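Local structure of chitinase (Chromobacterium violaceum, 4TXG) at residues 686-691 against 744-749; 403-408 against 481-486; 276-281 against 288-293; 119-124 against 140-145. The protein probably hydrolyses chitin as a family 18 glycoside hydrolase, cutting O-glycosidic bonds. All coordinates share one frame; numbering follows the deposited sequence.

Contact 1 of 4, residues 686-691 against 744-749; sequences QTTLPG and WQSLGA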
loop_
_atom_site.group_PDB
_atom_site.type_symbol
_atom_site.label_atom_id
_atom_site.label_comp_id
_atom_site.label_asym_id
_atom_site.label_seq_id
_atom_site.Cartn_x
_atom_site.Cartn_y
_atom_site.Cartn_z
ATOM N N GLN A 686 -32.821 -19.853 10.521
ATOM C CA GLN A 686 -34.250 -20.138 10.549
ATOM C C GLN A 686 -34.827 -19.862 11.939
ATOM O O GLN A 686 -35.920 -20.329 12.270
ATOM C CB GLN A 686 -34.525 -21.588 10.150
ATOM C CG GLN A 686 -34.007 -21.967 8.775
ATOM C CD GLN A 686 -34.443 -23.363 8.369
ATOM O OE1 GLN A 686 -35.456 -23.874 8.851
ATOM N NE2 GLN A 686 -33.678 -23.990 7.485
ATOM N N THR A 687 -34.080 -19.116 12.748
ATOM C CA THR A 687 -34.517 -18.755 14.097
ATOM C C THR A 687 -34.816 -17.268 14.210
ATOM O O THR A 687 -34.168 -16.450 13.563
ATOM C CB THR A 687 -33.453 -19.082 15.165
ATOM O OG1 THR A 687 -32.418 -18.094 15.126
ATOM C CG2 THR A 687 -32.841 -20.426 14.931
ATOM N N THR A 688 -35.787 -16.918 15.044
ATOM C CA THR A 688 -36.011 -15.521 15.390
ATOM C C THR A 688 -34.958 -15.101 16.415
ATOM O O THR A 688 -34.763 -15.788 17.410
ATOM C CB THR A 688 -37.423 -15.297 15.979
ATOM O OG1 THR A 688 -38.412 -15.759 15.055
ATOM C CG2 THR A 688 -37.658 -13.824 16.271
ATOM N N LEU A 689 -34.264 -13.995 16.172
ATOM C CA LEU A 689 -33.370 -13.457 17.190
ATOM C C LEU A 689 -34.188 -12.579 18.123
ATOM O O LEU A 689 -34.754 -11.577 17.687
ATOM C CB LEU A 689 -32.231 -12.655 16.563
ATOM C CG LEU A 689 -31.458 -13.328 15.432
ATOM C CD1 LEU A 689 -30.385 -12.380 14.894
ATOM C CD2 LEU A 689 -30.837 -14.634 15.901
ATOM N N PRO A 690 -34.269 -12.958 19.406
ATOM C CA PRO A 690 -35.100 -12.215 20.357
ATOM C C PRO A 690 -34.517 -10.846 20.664
ATOM O O PRO A 690 -33.312 -10.644 20.503
ATOM C CB PRO A 690 -35.077 -13.089 21.618
ATOM C CG PRO A 690 -34.493 -14.389 21.214
ATOM C CD PRO A 690 -33.637 -14.134 20.022
ATOM N N GLY A 691 -35.355 -9.929 21.135
ATOM C CA GLY A 691 -34.855 -8.661 21.633
ATOM C C GLY A 691 -33.821 -8.921 22.712
ATOM O O GLY A 691 -33.924 -9.899 23.449
ATOM N N TRP A 744 -37.513 -5.077 23.139
ATOM C CA TRP A 744 -38.835 -5.285 22.542
ATOM C C TRP A 744 -38.795 -5.654 21.063
ATOM O O TRP A 744 -39.845 -5.889 20.455
ATOM C CB TRP A 744 -39.698 -4.020 22.702
ATOM C CG TRP A 744 -39.143 -2.845 21.918
ATOM C CD1 TRP A 744 -39.347 -2.572 20.593
ATOM C CD2 TRP A 744 -38.283 -1.808 22.414
ATOM N NE1 TRP A 744 -38.671 -1.428 20.236
ATOM C CE2 TRP A 744 -38.009 -0.937 21.336
ATOM C CE3 TRP A 744 -37.733 -1.518 23.673
ATOM C CZ2 TRP A 744 -37.203 0.198 21.469
ATOM C CZ3 TRP A 744 -36.919 -0.392 23.802
ATOM C CH2 TRP A 744 -36.677 0.456 22.709
ATOM N N GLN A 745 -37.601 -5.705 20.484
ATOM C CA GLN A 745 -37.491 -5.841 19.041
ATOM C C GLN A 745 -36.733 -7.097 18.618
ATOM O O GLN A 745 -35.542 -7.236 18.891
ATOM C CB GLN A 745 -36.817 -4.602 18.452
ATOM C CG GLN A 745 -36.733 -4.631 16.924
ATOM C CD GLN A 745 -36.152 -3.359 16.349
ATOM O OE1 GLN A 745 -35.968 -2.370 17.060
ATOM N NE2 GLN A 745 -35.870 -3.372 15.051
ATOM N N SER A 746 -37.430 -8.000 17.937
ATOM C CA SER A 746 -36.812 -9.218 17.432
ATOM C C SER A 746 -36.342 -9.028 15.996
ATOM O O SER A 746 -36.719 -8.052 15.334
ATOM C CB SER A 746 -37.796 -10.385 17.517
ATOM O OG SER A 746 -38.994 -10.099 16.799
ATOM N N LEU A 747 -35.511 -9.953 15.519
ATOM C CA LEU A 747 -35.115 -9.969 14.117
ATOM C C LEU A 747 -35.494 -11.322 13.544
ATOM O O LEU A 747 -34.874 -12.334 13.884
ATOM C CB LEU A 747 -33.617 -9.723 13.952
ATOM C CG LEU A 747 -33.165 -9.620 12.491
ATOM C CD1 LEU A 747 -33.885 -8.474 11.808
ATOM C CD2 LEU A 747 -31.650 -9.443 12.395
ATOM N N GLY A 748 -36.516 -11.341 12.695
ATOM C CA GLY A 748 -37.067 -12.591 12.196
ATOM C C GLY A 748 -36.164 -13.303 11.210
ATOM O O GLY A 748 -35.267 -12.697 10.626
ATOM N N ALA A 749 -36.403 -14.602 11.029
ATOM C CA ALA A 749 -35.655 -15.388 10.051
ATOM C C ALA A 749 -35.785 -14.772 8.661
ATOM O O ALA A 749 -36.893 -14.481 8.202
ATOM C CB ALA A 749 -36.147 -16.833 10.046
HETATM O O HOH W 1 -38.484 -16.022 12.311
#
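The backbone oxygen of Leu747 is held by two N-H donors. Across the contact Leu689 N reaches Leu747 O at 2.9 Å, tilted 33° out of the carbonyl plane, and from outside the two segments Asn683 ND2 bonds the same oxygen. Asn683 ND2 also donates to Thr687 O, tying both segments to the end of strand 678-683. The return bond runs from Leu747 N to Leu689 O at 2.8 Å. Together the two form an antiparallel hydrogen-bonded pair, a single bridge between loops running in opposite senses. On one side of the bridge the two leucines lie next to each other and point the same way, Leu689 CD1 touching Leu747 CD2 at 4.1 Å; both also rest on Leu741. In Leu747 CG stands anti to the backbone N (chi1 -175°). On the more exposed side, Thr688 CG2 meets Ser746 CB at 3.7 Å. There a water links Thr688 OG1, 2.8 Å away, to Ala749 N, whose hydrogen it accepts at 2.8 Å. Farther along, Ala749 CB sits against Gln686 C at 3.8 Å, and at the other end Gly691 CA makes a CA-H...O contact with Gln745 O. Each loop crosses from one sheet of the C-terminal beta domain to the other, 686-691 leaving the four-stranded sheet for the six-stranded one and 744-749 going the opposite way. Main-chain polarity is thus met at the centre by direct bonds and at Ala749 by a water, while the buried leucines pack together on the side toward the interior.

Contact 2 of 4, residues 403-408 against 481-486; sequences WNRFVG and SSVGSN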
loop_
_atom_site.group_PDB
_atom_site.type_symbol
_atom_site.label_atom_id
_atom_site.label_comp_id
_atom_site.label_asym_id
_atom_site.label_seq_id
_atom_site.Cartn_x
_atom_site.Cartn_y
_atom_site.Cartn_z
ATOM N N TRP A 403 4.573 18.973 -2.889
ATOM C CA TRP A 403 3.278 19.309 -3.483
ATOM C C TRP A 403 2.492 20.253 -2.560
ATOM O O TRP A 403 1.557 20.925 -3.002
ATOM C CB TRP A 403 2.470 18.039 -3.776
ATOM C CG TRP A 403 2.491 17.043 -2.653
ATOM C CD1 TRP A 403 1.632 16.984 -1.598
ATOM C CD2 TRP A 403 3.420 15.964 -2.474
ATOM N NE1 TRP A 403 1.965 15.938 -0.774
ATOM C CE2 TRP A 403 3.057 15.295 -1.290
ATOM C CE3 TRP A 403 4.519 15.495 -3.204
ATOM C CZ2 TRP A 403 3.752 14.185 -0.818
ATOM C CZ3 TRP A 403 5.212 14.393 -2.729
ATOM C CH2 TRP A 403 4.826 13.752 -1.549
ATOM N N ASN A 404 2.868 20.316 -1.286
ATOM C CA ASN A 404 2.352 21.388 -0.433
ATOM C C ASN A 404 3.419 21.942 0.503
ATOM O O ASN A 404 4.567 21.505 0.488
ATOM C CB ASN A 404 1.111 20.931 0.348
ATOM C CG ASN A 404 1.400 19.825 1.350
ATOM O OD1 ASN A 404 2.334 19.911 2.136
ATOM N ND2 ASN A 404 0.576 18.779 1.325
ATOM N N ARG A 405 3.028 22.913 1.317
ATOM C CA ARG A 405 3.982 23.717 2.062
ATOM C C ARG A 405 4.410 23.131 3.408
ATOM O O ARG A 405 5.277 23.697 4.071
ATOM C CB ARG A 405 3.390 25.103 2.308
ATOM C CG ARG A 405 2.258 25.098 3.347
ATOM C CD ARG A 405 1.560 26.456 3.373
ATOM N NE ARG A 405 0.478 26.510 4.357
ATOM C CZ ARG A 405 -0.767 26.115 4.108
ATOM N NH1 ARG A 405 -1.091 25.616 2.921
ATOM N NH2 ARG A 405 -1.693 26.206 5.052
ATOM N N PHE A 406 3.803 22.026 3.827
ATOM C CA PHE A 406 4.044 21.517 5.173
ATOM C C PHE A 406 5.297 20.649 5.217
ATOM O O PHE A 406 5.304 19.520 4.737
ATOM C CB PHE A 406 2.822 20.746 5.674
ATOM C CG PHE A 406 1.578 21.581 5.739
ATOM C CD1 PHE A 406 1.437 22.561 6.710
ATOM C CD2 PHE A 406 0.555 21.398 4.823
ATOM C CE1 PHE A 406 0.288 23.339 6.766
ATOM C CE2 PHE A 406 -0.594 22.174 4.879
ATOM C CZ PHE A 406 -0.717 23.143 5.848
ATOM N N VAL A 407 6.360 21.205 5.788
ATOM C CA VAL A 407 7.658 20.549 5.803
ATOM C C VAL A 407 7.729 19.497 6.903
ATOM O O VAL A 407 7.538 19.808 8.075
ATOM C CB VAL A 407 8.785 21.569 6.003
ATOM C CG1 VAL A 407 10.135 20.868 5.980
ATOM C CG2 VAL A 407 8.711 22.670 4.932
ATOM N N GLY A 408 8.034 18.256 6.538
ATOM C CA GLY A 408 8.052 17.200 7.528
ATOM C C GLY A 408 8.453 15.861 6.944
ATOM O O GLY A 408 8.738 15.770 5.748
ATOM N N SER A 481 7.488 25.673 7.199
ATOM C CA SER A 481 6.640 25.993 6.061
ATOM C C SER A 481 7.472 26.430 4.870
ATOM O O SER A 481 8.443 27.172 5.012
ATOM C CB SER A 481 5.646 27.098 6.426
ATOM O OG SER A 481 4.903 27.490 5.286
ATOM N N SER A 482 7.075 25.976 3.689
ATOM C CA SER A 482 7.800 26.308 2.472
ATOM C C SER A 482 6.833 26.439 1.311
ATOM O O SER A 482 6.444 25.445 0.716
ATOM C CB SER A 482 8.846 25.237 2.172
ATOM O OG SER A 482 9.316 25.356 0.839
ATOM N N VAL A 483 6.427 27.664 1.000
ATOM C CA VAL A 483 5.465 27.883 -0.074
ATOM C C VAL A 483 6.199 28.145 -1.383
ATOM O O VAL A 483 7.191 28.874 -1.411
ATOM C CB VAL A 483 4.517 29.055 0.264
ATOM C CG1 VAL A 483 3.653 29.440 -0.940
ATOM C CG2 VAL A 483 3.651 28.692 1.468
ATOM N N GLY A 484 5.717 27.533 -2.461
ATOM C CA GLY A 484 6.402 27.602 -3.735
ATOM C C GLY A 484 5.672 28.414 -4.783
ATOM O O GLY A 484 4.498 28.758 -4.622
ATOM N N SER A 485 6.377 28.721 -5.866
ATOM C CA SER A 485 5.808 29.493 -6.965
ATOM C C SER A 485 5.835 28.688 -8.249
ATOM O O SER A 485 6.558 27.694 -8.344
ATOM C CB SER A 485 6.575 30.797 -7.157
ATOM O OG SER A 485 7.348 31.078 -6.010
ATOM N N ASN A 486 5.061 29.138 -9.233
ATOM C CA ASN A 486 4.960 28.461 -10.524
ATOM C C ASN A 486 4.783 26.961 -10.347
ATOM O O ASN A 486 5.660 26.180 -10.711
ATOM C CB ASN A 486 6.196 28.749 -11.382
ATOM C CG ASN A 486 6.412 30.235 -11.613
ATOM O OD1 ASN A 486 5.692 30.865 -12.390
ATOM N ND2 ASN A 486 7.409 30.801 -10.940
HETATM O O HOH W 2 2.066 26.652 6.536
#
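Arg405 and Ser482 meet through the backbone: Ser482 N donates to Arg405 O at 2.9 Å, in the carbonyl plane and on a lone pair. Ser481 CA sends a CA-H...O contact to that same oxygen, and Arg405 CA returns one to Ser482 O. The aliphatic part of Arg405 lies beside Val483, pointing the same way, with CD 3.6 Å from Val483 CG2. On the buried side Val407 CG2 presses on Ser482 CB at 3.8 Å. Beyond the aliphatic stem, a water accepts from Arg405 NE at 2.7 Å and continues to Ser481 OG at 3.2 Å. What positions the arginine is its neighbour: the Phe406 ring has Arg405 CG over its centre, and its CZ sits over one face of the guanidinium, toward the rim. Phe424 adds a cation-pi contact. Behind these, Asn404 OD1 accepts from Phe406 N at 3.1 Å, an Asx turn that sets the bend, while Ser482 OG bonds Lys469 O and Asp496 N. Segment 403-408 follows barrel strand 391-395. The loop segment 481-486 comes after strand 466-468 of a small antiparallel sheet inserted between the last two barrel strands, an arrangement consistent with the insertion domain of many GH18 TIM-barrel chitinases.

Contact 3 of 4, residues 276-281 against 288-293; sequences SMTVNA and AGINAF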
loop_
_atom_site.group_PDB
_atom_site.type_symbol
_atom_site.label_atom_id
_atom_site.label_comp_id
_atom_site.label_asym_id
_atom_site.label_seq_id
_atom_site.Cartn_x
_atom_site.Cartn_y
_atom_site.Cartn_z
ATOM N N SER A 276 -11.481 4.115 -16.617
ATOM C CA SER A 276 -12.401 3.777 -17.696
ATOM C C SER A 276 -12.540 2.259 -17.820
ATOM O O SER A 276 -13.572 1.764 -18.265
ATOM C CB SER A 276 -11.935 4.411 -19.016
ATOM O OG SER A 276 -10.560 4.172 -19.240
ATOM N N MET A 277 -11.514 1.525 -17.396
ATOM C CA MET A 277 -11.560 0.066 -17.463
ATOM C C MET A 277 -12.532 -0.500 -16.428
ATOM O O MET A 277 -13.194 -1.505 -16.695
ATOM C CB MET A 277 -10.158 -0.546 -17.270
ATOM C CG MET A 277 -10.116 -2.091 -17.338
ATOM S SD MET A 277 -10.272 -2.903 -15.713
ATOM C CE MET A 277 -8.629 -2.621 -15.099
ATOM N N THR A 278 -12.635 0.145 -15.260
ATOM C CA THR A 278 -13.514 -0.373 -14.207
ATOM C C THR A 278 -14.899 0.250 -14.178
ATOM O O THR A 278 -15.822 -0.361 -13.662
ATOM C CB THR A 278 -12.900 -0.194 -12.790
ATOM O OG1 THR A 278 -12.683 1.198 -12.519
ATOM C CG2 THR A 278 -11.580 -0.947 -12.680
ATOM N N VAL A 279 -15.049 1.468 -14.692
ATOM C CA VAL A 279 -16.335 2.167 -14.611
ATOM C C VAL A 279 -16.649 2.817 -15.951
ATOM O O VAL A 279 -15.844 3.584 -16.478
ATOM C CB VAL A 279 -16.340 3.245 -13.485
ATOM C CG1 VAL A 279 -17.673 4.014 -13.456
ATOM C CG2 VAL A 279 -16.069 2.605 -12.110
ATOM N N ASN A 280 -17.806 2.483 -16.516
ATOM C CA ASN A 280 -18.265 3.123 -17.747
ATOM C C ASN A 280 -18.498 4.612 -17.550
ATOM O O ASN A 280 -18.674 5.077 -16.431
ATOM C CB ASN A 280 -19.563 2.480 -18.241
ATOM C CG ASN A 280 -19.390 1.027 -18.614
ATOM O OD1 ASN A 280 -18.465 0.672 -19.341
ATOM N ND2 ASN A 280 -20.294 0.180 -18.130
ATOM N N ALA A 281 -18.539 5.351 -18.650
ATOM C CA ALA A 281 -18.769 6.785 -18.580
ATOM C C ALA A 281 -20.118 7.131 -17.940
ATOM O O ALA A 281 -20.291 8.239 -17.430
ATOM C CB ALA A 281 -18.674 7.394 -19.972
ATOM N N ALA A 288 -17.229 -5.589 -19.079
ATOM C CA ALA A 288 -16.456 -5.997 -20.254
ATOM C C ALA A 288 -14.981 -5.622 -20.113
ATOM O O ALA A 288 -14.095 -6.418 -20.448
ATOM C CB ALA A 288 -17.048 -5.378 -21.522
ATOM N N GLY A 289 -14.723 -4.417 -19.607
ATOM C CA GLY A 289 -13.361 -3.948 -19.397
ATOM C C GLY A 289 -12.646 -4.779 -18.348
ATOM O O GLY A 289 -11.481 -5.154 -18.515
ATOM N N ILE A 290 -13.350 -5.057 -17.258
ATOM C CA ILE A 290 -12.775 -5.820 -16.146
ATOM C C ILE A 290 -12.506 -7.272 -16.581
ATOM O O ILE A 290 -11.491 -7.872 -16.206
ATOM C CB ILE A 290 -13.699 -5.773 -14.902
ATOM C CG1 ILE A 290 -13.645 -4.381 -14.255
ATOM C CG2 ILE A 290 -13.306 -6.839 -13.877
ATOM C CD1 ILE A 290 -14.755 -4.118 -13.199
ATOM N N ASN A 291 -13.394 -7.830 -17.396
ATOM C CA ASN A 291 -13.165 -9.169 -17.926
ATOM C C ASN A 291 -11.962 -9.209 -18.861
ATOM O O ASN A 291 -11.145 -10.131 -18.792
ATOM C CB ASN A 291 -14.403 -9.687 -18.665
ATOM C CG ASN A 291 -15.528 -10.092 -17.728
ATOM O OD1 ASN A 291 -15.349 -10.194 -16.513
ATOM N ND2 ASN A 291 -16.697 -10.342 -18.298
ATOM N N ALA A 292 -11.851 -8.218 -19.742
ATOM C CA ALA A 292 -10.717 -8.167 -20.661
ATOM C C ALA A 292 -9.415 -8.043 -19.891
ATOM O O ALA A 292 -8.423 -8.717 -20.199
ATOM C CB ALA A 292 -10.865 -7.005 -21.641
ATOM N N PHE A 293 -9.416 -7.175 -18.888
ATOM C CA PHE A 293 -8.209 -6.986 -18.095
ATOM C C PHE A 293 -7.825 -8.267 -17.354
ATOM O O PHE A 293 -6.666 -8.694 -17.390
ATOM C CB PHE A 293 -8.381 -5.839 -17.095
ATOM C CG PHE A 293 -7.180 -5.643 -16.227
ATOM C CD1 PHE A 293 -6.062 -4.978 -16.718
ATOM C CD2 PHE A 293 -7.146 -6.157 -14.946
ATOM C CE1 PHE A 293 -4.933 -4.809 -15.923
ATOM C CE2 PHE A 293 -6.025 -5.987 -14.147
ATOM C CZ PHE A 293 -4.923 -5.315 -14.642
#
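Met277, near the end of helix 273-278, and Gly289, in the first turn of helix 287-304, bring their CA atoms within 4.8 Å, a close approach possible because Gly289 carries no side chain where it faces Met277 O. From here the Met277 side chain reaches across to the second helix. Its CG is anti to the backbone N (chi1 -180°) and lies 3.6 Å from Gly289 O; the chain then bends at chi2 and chi3, and this second bend, chi3 -76°, puts CE over one face of the Phe293 ring. CE stands 3.9 Å from the ring centroid and 24° off the normal, a CH-pi contact displaced toward the CG rim, where CE to Phe293 CG is 3.5 Å. The sulfur is farther off and oblique, completing a Met-aromatic contact in which the methyl does the closer touching. Helix 287-304 joins strand 247-253 to strand 308-312 in the parallel TIM barrel of the GH18 domain, and the short helix 273-278 belongs to the same connection. Met277 and Phe293 both pack against Val193 of strand 185-193, so the pair packs the helix against the end of that barrel strand. Ile290 meets the sulfur and the end of the short helix: its CG1 is 4.0 Å from Met277 SD, and its CD1 reaches Thr278 O at 3.9 Å. From there the isoleucine also touches Ala344 and Thr348 of helix 338-360. Between the segments, Asn286 serves both helices, its ND2 bonding Ser276 O and its OD1 taking the hydrogen of Gly289 N.

Contact 4 of 4, residues 119-124 against 140-145; sequences ALCRPE and YKQGGA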
loop_
_atom_site.group_PDB
_atom_site.type_symbol
_atom_site.label_atom_id
_atom_site.label_comp_id
_atom_site.label_asym_id
_atom_site.label_seq_id
_atom_site.Cartn_x
_atom_site.Cartn_y
_atom_site.Cartn_z
ATOM N N ALA A 119 -7.505 -26.521 1.100
ATOM C CA ALA A 119 -8.281 -25.619 1.940
ATOM C C ALA A 119 -7.641 -25.434 3.318
ATOM O O ALA A 119 -7.894 -24.444 4.004
ATOM C CB ALA A 119 -9.701 -26.123 2.080
ATOM N N LEU A 120 -6.804 -26.387 3.716
ATOM C CA LEU A 120 -6.100 -26.295 4.991
ATOM C C LEU A 120 -4.979 -25.245 4.969
ATOM O O LEU A 120 -4.433 -24.895 6.015
ATOM C CB LEU A 120 -5.529 -27.664 5.371
ATOM C CG LEU A 120 -6.599 -28.694 5.723
ATOM C CD1 LEU A 120 -6.005 -30.096 5.777
ATOM C CD2 LEU A 120 -7.237 -28.326 7.046
ATOM N N CYS A 121 -4.653 -24.738 3.784
ATOM C CA CYS A 121 -3.582 -23.753 3.641
ATOM C C CYS A 121 -4.085 -22.376 3.212
ATOM O O CYS A 121 -3.288 -21.510 2.856
ATOM C CB CYS A 121 -2.544 -24.248 2.631
ATOM S SG CYS A 121 -1.751 -25.800 3.113
ATOM N N ARG A 122 -5.395 -22.161 3.237
ATOM C CA ARG A 122 -5.916 -20.865 2.811
ATOM C C ARG A 122 -5.550 -19.788 3.834
ATOM O O ARG A 122 -5.752 -19.989 5.028
ATOM C CB ARG A 122 -7.441 -20.927 2.619
ATOM C CG ARG A 122 -8.032 -19.615 2.132
ATOM C CD ARG A 122 -9.542 -19.714 1.872
ATOM N NE ARG A 122 -10.263 -20.237 3.028
ATOM C CZ ARG A 122 -10.716 -19.495 4.037
ATOM N NH1 ARG A 122 -10.533 -18.176 4.044
ATOM N NH2 ARG A 122 -11.358 -20.075 5.046
ATOM N N PRO A 123 -4.985 -18.655 3.372
ATOM C CA PRO A 123 -4.702 -17.542 4.294
ATOM C C PRO A 123 -5.935 -17.100 5.067
ATOM O O PRO A 123 -7.043 -17.093 4.521
ATOM C CB PRO A 123 -4.215 -16.426 3.362
ATOM C CG PRO A 123 -3.555 -17.177 2.229
ATOM C CD PRO A 123 -4.448 -18.400 2.025
ATOM N N GLU A 124 -5.742 -16.749 6.336
ATOM C CA GLU A 124 -6.838 -16.295 7.182
ATOM C C GLU A 124 -7.653 -15.178 6.523
ATOM O O GLU A 124 -7.095 -14.184 6.074
ATOM C CB GLU A 124 -6.296 -15.815 8.532
ATOM C CG GLU A 124 -7.354 -15.212 9.449
ATOM C CD GLU A 124 -6.758 -14.668 10.740
ATOM O OE1 GLU A 124 -5.630 -15.067 11.093
ATOM O OE2 GLU A 124 -7.410 -13.831 11.396
ATOM N N TYR A 140 1.492 -21.541 0.498
ATOM C CA TYR A 140 1.173 -21.338 1.908
ATOM C C TYR A 140 1.320 -22.605 2.743
ATOM O O TYR A 140 1.237 -23.721 2.234
ATOM C CB TYR A 140 -0.253 -20.800 2.055
ATOM C CG TYR A 140 -0.437 -19.455 1.386
ATOM C CD1 TYR A 140 0.134 -18.311 1.924
ATOM C CD2 TYR A 140 -1.178 -19.333 0.209
ATOM C CE1 TYR A 140 -0.023 -17.070 1.320
ATOM C CE2 TYR A 140 -1.349 -18.089 -0.401
ATOM C CZ TYR A 140 -0.760 -16.966 0.153
ATOM O OH TYR A 140 -0.914 -15.729 -0.446
ATOM N N LYS A 141 1.551 -22.410 4.033
ATOM C CA LYS A 141 1.641 -23.506 4.991
ATOM C C LYS A 141 0.256 -23.855 5.492
ATOM O O LYS A 141 -0.689 -23.105 5.258
ATOM C CB LYS A 141 2.530 -23.109 6.173
ATOM C CG LYS A 141 3.846 -22.510 5.755
ATOM C CD LYS A 141 4.545 -21.842 6.929
ATOM C CE LYS A 141 5.768 -21.081 6.455
ATOM N NZ LYS A 141 6.497 -20.460 7.588
ATOM N N GLN A 142 0.119 -24.986 6.175
ATOM C CA GLN A 142 -1.151 -25.264 6.828
ATOM C C GLN A 142 -1.384 -24.157 7.849
ATOM O O GLN A 142 -0.488 -23.810 8.617
ATOM C CB GLN A 142 -1.167 -26.657 7.463
ATOM C CG GLN A 142 -1.097 -27.760 6.411
ATOM C CD GLN A 142 -1.514 -29.114 6.931
ATOM O OE1 GLN A 142 -2.282 -29.217 7.884
ATOM N NE2 GLN A 142 -1.006 -30.164 6.302
ATOM N N GLY A 143 -2.573 -23.569 7.810
ATOM C CA GLY A 143 -2.864 -22.404 8.623
ATOM C C GLY A 143 -2.788 -21.102 7.848
ATOM O O GLY A 143 -3.242 -20.061 8.330
ATOM N N GLY A 144 -2.206 -21.145 6.651
ATOM C CA GLY A 144 -2.271 -20.005 5.747
ATOM C C GLY A 144 -1.088 -19.047 5.706
ATOM O O GLY A 144 -1.092 -18.107 4.907
ATOM N N ALA A 145 -0.089 -19.248 6.562
ATOM C CA ALA A 145 1.095 -18.389 6.535
ATOM C C ALA A 145 1.902 -18.685 5.280
ATOM O O ALA A 145 1.929 -19.819 4.810
ATOM C CB ALA A 145 1.956 -18.593 7.782
HETATM O O HOH W 3 -3.249 -17.350 7.795
#
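Tyr140 opens the segment 140-145 by setting its CB against Cys121 O, 3.2 Å away, and its ring against Pro123; it leads straight into a type II beta turn, Lys141 to Gly144, that packs beside the disulfide of Cys121 and Cys137. Pro123 CG stands over the centre of one face of the Tyr140 ring, 3.5 Å from the centroid and 11° off the normal, a CH-pi contact in which the two side chains cross at about a right angle. Beyond the proline, Tyr140 OH bonds Asp390 OD1 and Gln365 NE2, residues at or just before the starts of barrel strands, so the tyrosine fastens this N-terminal loop to the end of the TIM barrel where those strands begin. Lys141 takes part through its carbonyl: Lys141 O closes the turn by accepting from Gly144 N and lies 3.4 Å from Cys121 CB. Gln142, with CG anti to its carbonyl carbon (chi1 -66°), lays CG 3.9 Å from Cys121 SG. Gly143 then gives the one direct hydrogen bond between the segments, N to Leu120 O at 2.9 Å. Gly143 O accepts from a water at 2.8 Å, which in turn accepts from Glu124 N. Gly144 passes close to the other loop, with CA in CA-H...O contacts to Cys121 O and Arg122 O; both glycines have positive phi, where a side chain would be jammed against the preceding carbonyl oxygen. At Ala145 the chain turns back on its start: Ala145 C lies in plane at the edge of the Tyr140 ring, and Ala145 O accepts from Lys141 N at 2.7 Å.

Overall arrangement
Contact 3 is the one wholly buried contact, two helices meeting through apolar side chains beside the barrel; the other three are partly buried pairs made largely of loop, each with one or two backbone hydrogen bonds, side-chain packing and a bridging water. Contacts 2 and 3 share the GH18 range, yet their centres lie about 37 Å apart, one joining a barrel loop to an insertion and the other lying within a single barrel connection. Contact 4, at the N-terminal approach to the barrel, lies across the chain's centre from contact 2 and is the one with a disulfide. Contact 1 stands apart in the C-terminal beta domain, about 57 Å from contact 2 between centres.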